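Local coordinates for uncharacterized protein (Azotobacter vinelandii, PDB 6RK0) that binds FAD and heme b and probably acts as a low-potential terminal oxidase associated with the iron-only nitrogenase, at residues V35-A41 / R112-L116; L44-M50 / Q86-V92; D67-G73 / A160-I166. One frame throughout, in Å; residues are numbered along the deposited sequence. Where two conformers were deposited one is given.

Contact 1. Residues V35-A41 / R112-L116. With FAD (flavin-adenine dinucleotide), chain G.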
loop_
_atom_site.group_PDB
_atom_site.type_symbol
_atom_site.label_atom_id
_atom_site.label_comp_id
_atom_site.label_asym_id
_atom_site.label_seq_id
_atom_site.Cartn_x
_atom_site.Cartn_y
_atom_site.Cartn_z
ATOM N N VAL A 35 -7.320 -11.443 -11.221
ATOM C CA VAL A 35 -6.164 -11.583 -10.331
ATOM C C VAL A 35 -4.913 -11.103 -11.039
ATOM O O VAL A 35 -4.152 -10.280 -10.533
ATOM C CB VAL A 35 -6.028 -13.044 -9.856
ATOM C CG1 VAL A 35 -4.735 -13.293 -9.117
ATOM C CG2 VAL A 35 -7.247 -13.468 -9.031
ATOM N N LYS A 36 -4.665 -11.659 -12.237
ATOM C CA LYS A 36 -3.466 -11.305 -13.001
ATOM C C LYS A 36 -3.456 -9.837 -13.395
ATOM O O LYS A 36 -2.403 -9.191 -13.375
ATOM C CB LYS A 36 -3.340 -12.196 -14.243
ATOM C CG LYS A 36 -3.023 -13.618 -13.898
ATOM C CD LYS A 36 -2.963 -14.499 -15.156
ATOM C CE LYS A 36 -2.599 -15.929 -14.816
ATOM N NZ LYS A 36 -2.436 -16.703 -16.082
ATOM N N ALA A 37 -4.614 -9.285 -13.770
ATOM C CA ALA A 37 -4.640 -7.892 -14.201
ATOM C C ALA A 37 -4.289 -6.946 -13.065
ATOM O O ALA A 37 -3.628 -5.918 -13.287
ATOM C CB ALA A 37 -5.994 -7.526 -14.784
ATOM N N ILE A 38 -4.706 -7.255 -11.833
ATOM C CA ILE A 38 -4.336 -6.405 -10.707
ATOM C C ILE A 38 -2.857 -6.578 -10.385
ATOM O O ILE A 38 -2.119 -5.600 -10.220
ATOM C CB ILE A 38 -5.239 -6.689 -9.494
ATOM C CG1 ILE A 38 -6.714 -6.396 -9.820
ATOM C CG2 ILE A 38 -4.789 -5.875 -8.300
ATOM C CD1 ILE A 38 -7.726 -6.839 -8.776
ATOM N N LEU A 39 -2.395 -7.829 -10.317
ATOM C CA LEU A 39 -0.989 -8.076 -10.021
ATOM C C LEU A 39 -0.073 -7.434 -11.064
ATOM O O LEU A 39 1.024 -6.978 -10.737
ATOM C CB LEU A 39 -0.741 -9.570 -9.966
ATOM C CG LEU A 39 -1.421 -10.331 -8.822
ATOM C CD1 LEU A 39 -1.180 -11.817 -9.008
ATOM C CD2 LEU A 39 -0.905 -9.851 -7.456
ATOM N N ASP A 40 -0.500 -7.396 -12.322
ATOM C CA ASP A 40 0.353 -6.900 -13.385
ATOM C C ASP A 40 0.377 -5.377 -13.432
ATOM O O ASP A 40 1.216 -4.817 -14.123
ATOM C CB ASP A 40 -0.113 -7.444 -14.732
ATOM C CG ASP A 40 0.145 -8.933 -14.894
ATOM O OD1 ASP A 40 0.888 -9.512 -14.070
ATOM O OD2 ASP A 40 -0.410 -9.518 -15.865
ATOM N N ALA A 41 -0.516 -4.700 -12.722
ATOM C CA ALA A 41 -0.657 -3.258 -12.790
ATOM C C ALA A 41 0.289 -2.486 -11.886
ATOM O O ALA A 41 0.390 -1.262 -12.043
ATOM C CB ALA A 41 -2.084 -2.849 -12.477
ATOM N N ARG A 112 -8.755 -1.362 -6.677
ATOM C CA ARG A 112 -8.549 -2.769 -7.028
ATOM C C ARG A 112 -7.697 -3.382 -5.941
ATOM O O ARG A 112 -6.670 -2.792 -5.574
ATOM C CB ARG A 112 -7.811 -2.893 -8.376
ATOM C CG ARG A 112 -8.625 -2.422 -9.565
ATOM C CD ARG A 112 -7.742 -2.092 -10.759
ATOM N NE ARG A 112 -7.069 -0.822 -10.532
ATOM C CZ ARG A 112 -6.083 -0.375 -11.303
ATOM N NH1 ARG A 112 -5.546 -1.159 -12.242
ATOM N NH2 ARG A 112 -5.610 0.843 -11.136
ATOM N N SER A 113 -8.063 -4.555 -5.436
ATOM C CA SER A 113 -7.209 -5.213 -4.461
ATOM C C SER A 113 -7.287 -6.716 -4.598
ATOM O O SER A 113 -8.353 -7.278 -4.915
ATOM C CB SER A 113 -7.440 -4.789 -3.034
ATOM O OG SER A 113 -8.712 -5.070 -2.609
ATOM N N VAL A 114 -6.158 -7.360 -4.341
ATOM C CA VAL A 114 -6.085 -8.816 -4.348
ATOM C C VAL A 114 -5.323 -9.273 -3.119
ATOM O O VAL A 114 -4.332 -8.644 -2.717
ATOM C CB VAL A 114 -5.492 -9.375 -5.662
ATOM C CG1 VAL A 114 -4.083 -8.845 -5.907
ATOM C CG2 VAL A 114 -5.543 -10.926 -5.691
ATOM N N MET A 115 -5.804 -10.363 -2.519
ATOM C CA MET A 115 -5.115 -11.051 -1.433
ATOM C C MET A 115 -4.792 -12.445 -1.943
ATOM O O MET A 115 -5.678 -13.170 -2.416
ATOM C CB MET A 115 -5.957 -11.134 -0.164
ATOM C CG MET A 115 -6.227 -9.776 0.452
ATOM S SD MET A 115 -7.234 -9.959 1.927
ATOM C CE MET A 115 -7.498 -8.238 2.375
ATOM N N LEU A 116 -3.530 -12.821 -1.814
ATOM C CA LEU A 116 -3.019 -14.161 -2.100
ATOM C C LEU A 116 -2.648 -14.826 -0.800
ATOM O O LEU A 116 -1.899 -14.256 0.013
ATOM C CB LEU A 116 -1.752 -14.092 -2.961
ATOM C CG LEU A 116 -1.820 -13.318 -4.254
ATOM C CD1 LEU A 116 -0.507 -13.388 -4.984
ATOM C CD2 LEU A 116 -2.977 -13.758 -5.143
HETATM P PA FAD G . -14.418 -10.314 4.961
HETATM O O1A FAD G . -15.396 -10.276 3.847
HETATM O O2A FAD G . -14.889 -10.813 6.289
HETATM O O5B FAD G . -13.121 -11.112 4.508
HETATM C C5B FAD G . -13.256 -12.475 4.048
HETATM C C4B FAD G . -12.279 -12.718 2.929
HETATM O O4B FAD G . -12.553 -11.796 1.852
HETATM C C3B FAD G . -10.818 -12.456 3.257
HETATM O O3B FAD G . -10.235 -13.506 4.001
HETATM C C2B FAD G . -10.222 -12.223 1.871
HETATM O O2B FAD G . -9.940 -13.466 1.275
HETATM C C1B FAD G . -11.360 -11.502 1.148
HETATM N N9A FAD G . -11.195 -10.048 1.140
HETATM C C8A FAD G . -11.591 -9.145 2.084
HETATM N N7A FAD G . -11.229 -7.918 1.811
HETATM C C5A FAD G . -10.537 -8.020 0.619
HETATM C C6A FAD G . -9.893 -7.059 -0.196
HETATM N N6A FAD G . -9.806 -5.748 0.101
HETATM N N1A FAD G . -9.281 -7.504 -1.318
HETATM C C2A FAD G . -9.336 -8.806 -1.608
HETATM N N3A FAD G . -9.902 -9.804 -0.926
HETATM C C4A FAD G . -10.510 -9.328 0.189
HETATM N N1 FAD G . -12.662 -1.114 4.407
HETATM C C2 FAD G . -13.154 -0.417 5.477
HETATM O O2 FAD G . -13.909 -0.945 6.304
HETATM N N3 FAD G . -12.784 0.895 5.674
HETATM C C4 FAD G . -11.942 1.600 4.871
HETATM O O4 FAD G . -11.603 2.752 5.143
HETATM C C4X FAD G . -11.476 0.868 3.713
HETATM N N5 FAD G . -10.667 1.498 2.840
HETATM C C5X FAD G . -10.155 0.754 1.775
HETATM C C6 FAD G . -9.252 1.370 0.889
HETATM C C7 FAD G . -8.690 0.660 -0.171
HETATM C C7M FAD G . -7.738 1.350 -1.124
HETATM C C8 FAD G . -9.030 -0.700 -0.340
HETATM C C8M FAD G . -8.392 -1.525 -1.406
HETATM C C9 FAD G . -9.952 -1.293 0.518
HETATM C C9A FAD G . -10.498 -0.598 1.580
HETATM N N10 FAD G . -11.438 -1.178 2.463
HETATM C C10 FAD G . -11.872 -0.489 3.581
HETATM C "C1'" FAD G . -11.886 -2.573 2.318
HETATM C "C2'" FAD G . -11.096 -3.522 3.201
HETATM O "O2'" FAD G . -9.867 -3.841 2.571
HETATM C "C3'" FAD G . -11.886 -4.805 3.446
HETATM O "O3'" FAD G . -12.208 -5.408 2.201
HETATM C "C4'" FAD G . -13.164 -4.578 4.243
HETATM O "O4'" FAD G . -12.868 -3.820 5.416
HETATM C "C5'" FAD G . -13.775 -5.887 4.671
HETATM O "O5'" FAD G . -12.795 -6.669 5.386
HETATM P P FAD G . -13.205 -7.937 6.229
HETATM O O1P FAD G . -14.295 -7.619 7.219
HETATM O O2P FAD G . -11.918 -8.555 6.755
HETATM O O3P FAD G . -13.783 -8.866 5.066
HETATM O O HOH W 1 -5.945 -3.895 -13.091
#
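Helix 35-40 lies across strand 112-116 at about 105°, the axes 8.3 Å apart, so side chains fill the space between them. The strand alternates: R112, V114 and L116 point their CA-to-CB bonds at the helix, S113 and M115 away from it. V114 is the central bump. It enters a hollow between three helix residues, its CG1 3.7 Å from L39 CD2 and 3.9 Å from I38 CG2, its CG2 4.2 Å from V35 CG1. L116 sits more loosely beside it, CD1 4.3 Å from L39 CD2 and CD2 4.4 Å from V35 CG1. I38 reaches past V114, laying CG1 3.9 Å from R112 CB and CD1 3.9 Å from S113 O. Toward the C-terminal end of the helix, A41 CB approaches R112 NH1 at 3.9 Å, and a water accepts from R112 NH1 (2.9 Å) and donates weakly to A37 O (3.1 Å). D96 and the C-terminal carboxylate of G225 hold the R112 guanidinium. On the far face of this strand of the FMN-binding split barrel, S113 OG donates to FAD N1A (2.8 Å) and M115 CE lies 3.5 Å from FAD C5A, so both meet the adenine. With no direct hydrogen bond between helix and strand, adhesion is apolar, and the strand's polar side chains work at the cofactor and around R112.

Contact 2. Residues L44-M50 / Q86-V92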
loop_
_atom_site.group_PDB
_atom_site.type_symbol
_atom_site.label_atom_id
_atom_site.label_comp_id
_atom_site.label_asym_id
_atom_site.label_seq_id
_atom_site.Cartn_x
_atom_site.Cartn_y
_atom_site.Cartn_z
ATOM N N LEU A 44 3.959 -2.907 -6.153
ATOM C CA LEU A 44 4.011 -2.761 -4.698
ATOM C C LEU A 44 3.001 -3.661 -3.990
ATOM O O LEU A 44 1.770 -3.484 -4.155
ATOM C CB LEU A 44 3.773 -1.301 -4.299
ATOM C CG LEU A 44 3.761 -0.998 -2.803
ATOM C CD1 LEU A 44 5.077 -1.385 -2.141
ATOM C CD2 LEU A 44 3.413 0.462 -2.539
ATOM N N ALA A 45 3.523 -4.560 -3.145
ATOM C CA ALA A 45 2.725 -5.455 -2.300
ATOM C C ALA A 45 2.969 -5.150 -0.834
ATOM O O ALA A 45 3.948 -4.484 -0.471
ATOM C CB ALA A 45 3.097 -6.907 -2.580
ATOM N N HIS A 46 2.121 -5.737 -0.001
ATOM C CA HIS A 46 2.279 -5.711 1.444
ATOM C C HIS A 46 2.112 -7.137 1.943
ATOM O O HIS A 46 1.052 -7.747 1.776
ATOM C CB HIS A 46 1.243 -4.767 2.091
ATOM C CG HIS A 46 1.522 -3.331 1.801
ATOM N ND1 HIS A 46 1.172 -2.721 0.619
ATOM C CD2 HIS A 46 2.225 -2.400 2.502
ATOM C CE1 HIS A 46 1.662 -1.486 0.628
ATOM N NE2 HIS A 46 2.295 -1.255 1.756
ATOM N N VAL A 47 3.166 -7.681 2.547
ATOM C CA VAL A 47 3.203 -9.081 2.977
ATOM C C VAL A 47 2.971 -9.162 4.471
ATOM O O VAL A 47 3.692 -8.505 5.248
ATOM C CB VAL A 47 4.540 -9.745 2.594
ATOM C CG1 VAL A 47 4.630 -11.160 3.180
ATOM C CG2 VAL A 47 4.701 -9.781 1.093
ATOM N N GLY A 48 2.002 -9.987 4.876
ATOM C CA GLY A 48 1.701 -10.208 6.294
ATOM C C GLY A 48 2.377 -11.490 6.751
ATOM O O GLY A 48 2.269 -12.524 6.103
ATOM N N CYS A 49 3.059 -11.407 7.893
ATOM C CA CYS A 49 3.806 -12.558 8.401
ATOM C C CYS A 49 3.962 -12.367 9.901
ATOM O O CYS A 49 4.395 -11.301 10.346
ATOM C CB CYS A 49 5.158 -12.646 7.685
ATOM S SG CYS A 49 6.068 -14.177 8.073
ATOM N N MET A 50 3.644 -13.414 10.674
ATOM C CA MET A 50 3.822 -13.363 12.122
ATOM C C MET A 50 5.290 -13.512 12.469
ATOM O O MET A 50 5.893 -14.547 12.153
ATOM C CB MET A 50 3.017 -14.505 12.758
ATOM C CG MET A 50 3.325 -14.766 14.222
ATOM S SD MET A 50 2.868 -13.407 15.274
ATOM C CE MET A 50 1.360 -13.041 14.518
ATOM N N GLN A 86 4.771 -20.943 7.974
ATOM C CA GLN A 86 3.436 -20.401 8.219
ATOM C C GLN A 86 2.812 -19.972 6.902
ATOM O O GLN A 86 3.508 -19.536 5.986
ATOM C CB GLN A 86 3.479 -19.206 9.178
ATOM C CG GLN A 86 4.185 -18.004 8.593
ATOM C CD GLN A 86 4.219 -16.861 9.580
ATOM O OE1 GLN A 86 3.250 -16.074 9.679
ATOM N NE2 GLN A 86 5.272 -16.785 10.382
ATOM N N ASP A 87 1.490 -20.043 6.850
ATOM C CA ASP A 87 0.747 -19.470 5.748
ATOM C C ASP A 87 0.701 -17.948 5.926
ATOM O O ASP A 87 0.441 -17.445 7.023
ATOM C CB ASP A 87 -0.685 -20.007 5.699
ATOM C CG ASP A 87 -0.802 -21.440 5.202
ATOM O OD1 ASP A 87 0.234 -22.125 5.014
ATOM O OD2 ASP A 87 -1.954 -21.905 5.014
ATOM N N ILE A 88 0.961 -17.234 4.839
ATOM C CA ILE A 88 0.994 -15.774 4.813
ATOM C C ILE A 88 -0.147 -15.215 3.977
ATOM O O ILE A 88 -0.881 -15.929 3.287
ATOM C CB ILE A 88 2.359 -15.256 4.338
ATOM C CG1 ILE A 88 2.647 -15.705 2.901
ATOM C CG2 ILE A 88 3.456 -15.628 5.334
ATOM C CD1 ILE A 88 3.811 -14.999 2.238
ATOM N N CYS A 89 -0.259 -13.885 4.031
ATOM C CA CYS A 89 -1.151 -13.127 3.159
ATOM C C CYS A 89 -0.287 -12.121 2.420
ATOM O O CYS A 89 0.423 -11.345 3.047
ATOM C CB CYS A 89 -2.189 -12.390 3.990
ATOM S SG CYS A 89 -3.337 -11.324 3.052
ATOM N N LEU A 90 -0.399 -12.084 1.100
ATOM C CA LEU A 90 0.258 -11.065 0.274
ATOM C C LEU A 90 -0.868 -10.233 -0.343
ATOM O O LEU A 90 -1.697 -10.757 -1.105
ATOM C CB LEU A 90 1.162 -11.727 -0.762
ATOM C CG LEU A 90 2.011 -10.780 -1.608
ATOM C CD1 LEU A 90 3.248 -11.506 -2.128
ATOM C CD2 LEU A 90 1.200 -10.191 -2.773
ATOM N N THR A 91 -0.935 -8.954 0.025
ATOM C CA THR A 91 -1.975 -8.054 -0.441
ATOM C C THR A 91 -1.393 -7.063 -1.427
ATOM O O THR A 91 -0.328 -6.472 -1.186
ATOM C CB THR A 91 -2.619 -7.329 0.756
ATOM O OG1 THR A 91 -3.302 -8.324 1.521
ATOM C CG2 THR A 91 -3.578 -6.230 0.306
ATOM N N VAL A 92 -2.116 -6.821 -2.518
ATOM C CA VAL A 92 -1.764 -5.810 -3.494
ATOM C C VAL A 92 -2.964 -4.909 -3.637
ATOM O O VAL A 92 -4.046 -5.365 -4.025
ATOM C CB VAL A 92 -1.366 -6.440 -4.840
ATOM C CG1 VAL A 92 -1.101 -5.340 -5.852
ATOM C CG2 VAL A 92 -0.140 -7.338 -4.663
#
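Paired hydrogen bonds between H46 and T91 fix the register of these antiparallel strands: H46 N to T91 O is 2.8 Å and T91 N to H46 O 2.9 Å. Two residues on, G48 N donates to C89 O (2.8 Å, nearly straight). Beyond that, at the start of the second segment, the Q86 amide takes M50 N on OE1 (2.9 Å) and gives NE2 to M50 O (2.9 Å), extending the pairing with a side-chain amide that mimics a backbone partner. T91 O and C89 O each also take a CA-H...O contact, from A45 CA (3.4 Å) and V47 CA (3.6 Å) respectively. V47 and L90, a non-hydrogen-bonded pair, carry the apolar packing. V47 CG2 lies 3.9 Å from L90 CD1 and V47 CG1 4.0 Å from I88 CD1, while A45 CB meets L90 CD2 (3.8 Å) and V92 CG2 (3.9 Å). W71 and V69 of strand 68-74 cover L90 there. The face bearing H46, C89 and T91 meets the second subunit: H46 stacks on H46 of that subunit, H46 NE2 hydrogen-bonds S93 OG of it, and T91 OG1 hydrogen-bonds V57 O of the same neighbour. An antiparallel barrel sheet with one face buried in its own core and the other in a dimer interface is characteristic of the FMN-binding split barrel of the pyridoxamine 5'-phosphate oxidase clan.

Contact 3. Residues D67-G73 / A160-I166. With HEM (protoporphyrin IX containing Fe), chain C.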
loop_
_atom_site.group_PDB
_atom_site.type_symbol
_atom_site.label_atom_id
_atom_site.label_comp_id
_atom_site.label_asym_id
_atom_site.label_seq_id
_atom_site.Cartn_x
_atom_site.Cartn_y
_atom_site.Cartn_z
ATOM N N ASP A 67 1.785 -18.468 -12.879
ATOM C CA ASP A 67 0.886 -18.666 -11.754
ATOM C C ASP A 67 1.536 -18.464 -10.382
ATOM O O ASP A 67 0.978 -18.914 -9.372
ATOM C CB ASP A 67 0.230 -20.051 -11.830
ATOM C CG ASP A 67 1.224 -21.219 -11.732
ATOM O OD1 ASP A 67 2.441 -21.046 -11.507
ATOM O OD2 ASP A 67 0.757 -22.363 -11.891
ATOM N N ARG A 68 2.661 -17.748 -10.316
ATOM C CA ARG A 68 3.280 -17.425 -9.039
ATOM C C ARG A 68 3.751 -15.975 -9.040
ATOM O O ARG A 68 4.109 -15.413 -10.089
ATOM C CB ARG A 68 4.488 -18.309 -8.704
ATOM C CG ARG A 68 4.142 -19.821 -8.763
ATOM C CD ARG A 68 5.287 -20.703 -8.348
ATOM N NE ARG A 68 5.587 -20.599 -6.933
ATOM C CZ ARG A 68 4.888 -21.203 -5.970
ATOM N NH1 ARG A 68 3.819 -21.986 -6.233
ATOM N NH2 ARG A 68 5.247 -21.030 -4.712
ATOM N N VAL A 69 3.781 -15.379 -7.846
ATOM C CA VAL A 69 4.439 -14.105 -7.628
ATOM C C VAL A 69 5.685 -14.324 -6.805
ATOM O O VAL A 69 5.790 -15.296 -6.039
ATOM C CB VAL A 69 3.540 -13.042 -6.962
ATOM C CG1 VAL A 69 2.425 -12.632 -7.893
ATOM C CG2 VAL A 69 3.079 -13.492 -5.602
ATOM N N TYR A 70 6.628 -13.402 -6.966
ATOM C CA TYR A 70 7.962 -13.492 -6.409
ATOM C C TYR A 70 8.313 -12.178 -5.724
ATOM O O TYR A 70 7.878 -11.110 -6.159
ATOM C CB TYR A 70 9.015 -13.702 -7.541
ATOM C CG TYR A 70 8.834 -15.025 -8.266
ATOM C CD1 TYR A 70 7.830 -15.190 -9.223
ATOM C CD2 TYR A 70 9.650 -16.122 -7.963
ATOM C CE1 TYR A 70 7.644 -16.432 -9.868
ATOM C CE2 TYR A 70 9.461 -17.350 -8.612
ATOM C CZ TYR A 70 8.452 -17.491 -9.541
ATOM O OH TYR A 70 8.315 -18.709 -10.155
ATOM N N TRP A 71 9.154 -12.261 -4.688
ATOM C CA TRP A 71 9.715 -11.072 -4.056
ATOM C C TRP A 71 11.106 -11.439 -3.540
ATOM O O TRP A 71 11.472 -12.624 -3.467
ATOM C CB TRP A 71 8.791 -10.484 -2.978
ATOM C CG TRP A 71 8.496 -11.376 -1.806
ATOM C CD1 TRP A 71 9.024 -11.298 -0.550
ATOM C CD2 TRP A 71 7.519 -12.439 -1.749
ATOM N NE1 TRP A 71 8.440 -12.246 0.264
ATOM C CE2 TRP A 71 7.510 -12.948 -0.443
ATOM C CE3 TRP A 71 6.633 -12.993 -2.681
ATOM C CZ2 TRP A 71 6.659 -14.004 -0.043
ATOM C CZ3 TRP A 71 5.815 -14.060 -2.300
ATOM C CH2 TRP A 71 5.837 -14.525 -0.998
ATOM N N HIS A 72 11.905 -10.422 -3.225
ATOM C CA HIS A 72 13.307 -10.618 -2.897
ATOM C C HIS A 72 13.694 -9.808 -1.668
ATOM O O HIS A 72 13.047 -8.824 -1.311
ATOM C CB HIS A 72 14.230 -10.233 -4.070
ATOM C CG HIS A 72 14.581 -8.765 -4.100
ATOM N ND1 HIS A 72 13.657 -7.753 -4.300
ATOM C CD2 HIS A 72 15.760 -8.133 -3.892
ATOM C CE1 HIS A 72 14.261 -6.588 -4.190
ATOM N NE2 HIS A 72 15.534 -6.789 -3.955
ATOM N N GLY A 73 14.821 -10.178 -1.072
ATOM C CA GLY A 73 15.395 -9.421 0.027
ATOM C C GLY A 73 16.663 -10.103 0.472
ATOM O O GLY A 73 17.332 -10.776 -0.314
ATOM N N ALA A 160 17.707 -13.463 -1.056
ATOM C CA ALA A 160 16.642 -14.453 -1.009
ATOM C C ALA A 160 15.588 -14.089 -2.055
ATOM O O ALA A 160 15.328 -12.898 -2.292
ATOM C CB ALA A 160 15.967 -14.461 0.360
ATOM N N VAL A 161 14.995 -15.118 -2.666
ATOM C CA VAL A 161 13.813 -14.953 -3.481
ATOM C C VAL A 161 12.770 -15.944 -2.998
ATOM O O VAL A 161 13.053 -17.138 -2.863
ATOM C CB VAL A 161 14.098 -15.143 -4.984
ATOM C CG1 VAL A 161 12.798 -15.072 -5.776
ATOM C CG2 VAL A 161 15.100 -14.107 -5.465
ATOM N N ALA A 162 11.580 -15.429 -2.707
ATOM C CA ALA A 162 10.450 -16.252 -2.310
ATOM C C ALA A 162 9.376 -16.181 -3.381
ATOM O O ALA A 162 9.310 -15.217 -4.149
ATOM C CB ALA A 162 9.850 -15.717 -0.989
ATOM N N SER A 163 8.520 -17.200 -3.420
ATOM C CA SER A 163 7.374 -17.157 -4.315
ATOM C C SER A 163 6.143 -17.760 -3.662
ATOM O O SER A 163 6.230 -18.573 -2.734
ATOM C CB SER A 163 7.653 -17.853 -5.642
ATOM O OG SER A 163 7.633 -19.246 -5.533
ATOM N N LEU A 164 4.995 -17.370 -4.205
ATOM C CA LEU A 164 3.705 -17.798 -3.708
ATOM C C LEU A 164 2.789 -18.008 -4.896
ATOM O O LEU A 164 2.720 -17.170 -5.794
ATOM C CB LEU A 164 3.129 -16.714 -2.789
ATOM C CG LEU A 164 1.779 -16.958 -2.154
ATOM C CD1 LEU A 164 1.811 -18.140 -1.171
ATOM C CD2 LEU A 164 1.304 -15.672 -1.424
ATOM N N SER A 165 2.059 -19.117 -4.895
ATOM C CA SER A 165 1.042 -19.363 -5.901
ATOM C C SER A 165 -0.007 -18.254 -5.885
ATOM O O SER A 165 -0.394 -17.746 -4.836
ATOM C CB SER A 165 0.360 -20.682 -5.580
ATOM O OG SER A 165 -0.752 -20.907 -6.419
ATOM N N ILE A 166 -0.524 -17.937 -7.074
ATOM C CA ILE A 166 -1.642 -17.011 -7.185
ATOM C C ILE A 166 -2.980 -17.703 -7.083
ATOM O O ILE A 166 -4.017 -17.042 -7.202
ATOM C CB ILE A 166 -1.560 -16.125 -8.448
ATOM C CG1 ILE A 166 -1.868 -16.936 -9.715
ATOM C CG2 ILE A 166 -0.241 -15.421 -8.532
ATOM C CD1 ILE A 166 -1.893 -16.096 -10.988
HETATM C CHA HEM C . 16.933 -5.128 -0.539
HETATM C CHB HEM C . 14.640 -2.872 -4.090
HETATM C CHC HEM C . 16.878 -5.706 -7.286
HETATM C CHD HEM C . 19.386 -7.748 -3.760
HETATM C C1A HEM C . 16.138 -4.269 -1.248
HETATM C C2A HEM C . 15.308 -3.246 -0.623
HETATM C C3A HEM C . 14.649 -2.606 -1.608
HETATM C C4A HEM C . 15.086 -3.241 -2.843
HETATM C CMA HEM C . 13.685 -1.454 -1.537
HETATM C CAA HEM C . 15.236 -2.929 0.878
HETATM C CBA HEM C . 16.420 -2.057 1.378
HETATM C CGA HEM C . 16.002 -1.432 2.683
HETATM O O1A HEM C . 15.685 -0.191 2.751
HETATM O O2A HEM C . 15.932 -2.185 3.710
HETATM C C1B HEM C . 15.055 -3.416 -5.277
HETATM C C2B HEM C . 14.536 -3.065 -6.578
HETATM C C3B HEM C . 15.158 -3.869 -7.452
HETATM C C4B HEM C . 16.077 -4.722 -6.721
HETATM C CMB HEM C . 13.477 -1.990 -6.791
HETATM C CAB HEM C . 15.047 -3.966 -8.954
HETATM C CBB HEM C . 14.439 -3.089 -9.745
HETATM C C1C HEM C . 17.748 -6.507 -6.606
HETATM C C2C HEM C . 18.601 -7.481 -7.218
HETATM C C3C HEM C . 19.343 -8.022 -6.246
HETATM C C4C HEM C . 18.935 -7.408 -5.010
HETATM C CMC HEM C . 18.570 -7.819 -8.701
HETATM C CAC HEM C . 20.419 -9.069 -6.349
HETATM C CBC HEM C . 21.254 -9.092 -7.414
HETATM C C1D HEM C . 18.905 -7.244 -2.556
HETATM C C2D HEM C . 19.357 -7.650 -1.257
HETATM C C3D HEM C . 18.678 -6.932 -0.361
HETATM C C4D HEM C . 17.781 -6.059 -1.099
HETATM C CMD HEM C . 20.418 -8.711 -0.973
HETATM C CAD HEM C . 18.836 -6.928 1.154
HETATM C CBD HEM C . 19.832 -5.832 1.581
HETATM C CGD HEM C . 20.172 -5.956 3.055
HETATM O O1D HEM C . 19.424 -5.437 3.906
HETATM O O2D HEM C . 21.192 -6.602 3.388
HETATM N NA HEM C . 15.995 -4.248 -2.607
HETATM N NB HEM C . 15.994 -4.411 -5.370
HETATM N NC HEM C . 17.971 -6.475 -5.264
HETATM N ND HEM C . 17.949 -6.272 -2.453
HETATM FE FE HEM C . 16.975 -5.396 -3.925
HETATM O O HOH W 2 0.281 -21.569 -8.840
HETATM O O HOH W 3 2.870 -21.231 -2.904
HETATM O O HOH W 4 18.474 -3.909 -4.024
#
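W71 forms the apolar centre: A162 CB lies over its six-membered ring, 3.9 Å from the centroid in a CH-pi contact, and L164 CB approaches the ring edge at CZ3 (3.8 Å). F80 meets the same indole. Further along this face, V69 CG1 packs on I166 CG2 (3.9 Å). On the opposite face the Y70 ring takes S163 CB over its plane, 3.8 Å from the centroid, with V161 CG1 at its edge, 4.0 Å from CD2. Between these two faces, antiparallel pairing joins the strands. Reciprocal hydrogen bonds run V69 N to L164 O and L164 N to V69 O (both 2.9 Å), W71 N to A162 O (3.0 Å) and A162 N to W71 O (2.9 Å), and G73 N to A160 O (3.0 Å) and A160 N to G73 O (2.8 Å). Beyond V69, I166 N donates to D67 O (2.9 Å). Here R68 folds over the partner strand, NE and NH2 both donating to S163 OG (2.8 and 3.1 Å). One water bridges R68 NH2 and S165 N; another joins D67 O to S165 OG, which also hydrogen-bonds A167 N. At the other end of the strand pair H72 NE2 binds the heme iron at 2.0 Å, a water completing the trans position at 2.1 Å, while H72 O hydrogen-bonds FAD N3. R23 and K172 of the second subunit hydrogen-bond the same heme. This is a six-coordinate heme b site, built on a strand of a flavin-binding split barrel, where one histidine touches both cofactors.

How the contacts relate
All three contacts reach one antiparallel sheet, contact 1 by packing a helix on it; their centres are 11 to 14 Å apart. Strands 108-118 and 88-100 are neighbours, so contacts 1 and 2 are joined through probable backbone hydrogen bonds, L116 N to L90 O and V92 N to V114 O, both 2.9 Å. One apolar core unites them with contact 3: L116 CD1 lies 3.6 Å from V69 CG2, and L90 CD1 3.6 Å from W71 CZ3. Both FAD sites are shared between the subunits. S113 holds an adenine whose FAD also hydrogen-bonds P59 and R78 of the second subunit; L44 and H72 line the flavin end of the other, symmetry-related site, beside the heme that H72 ligates.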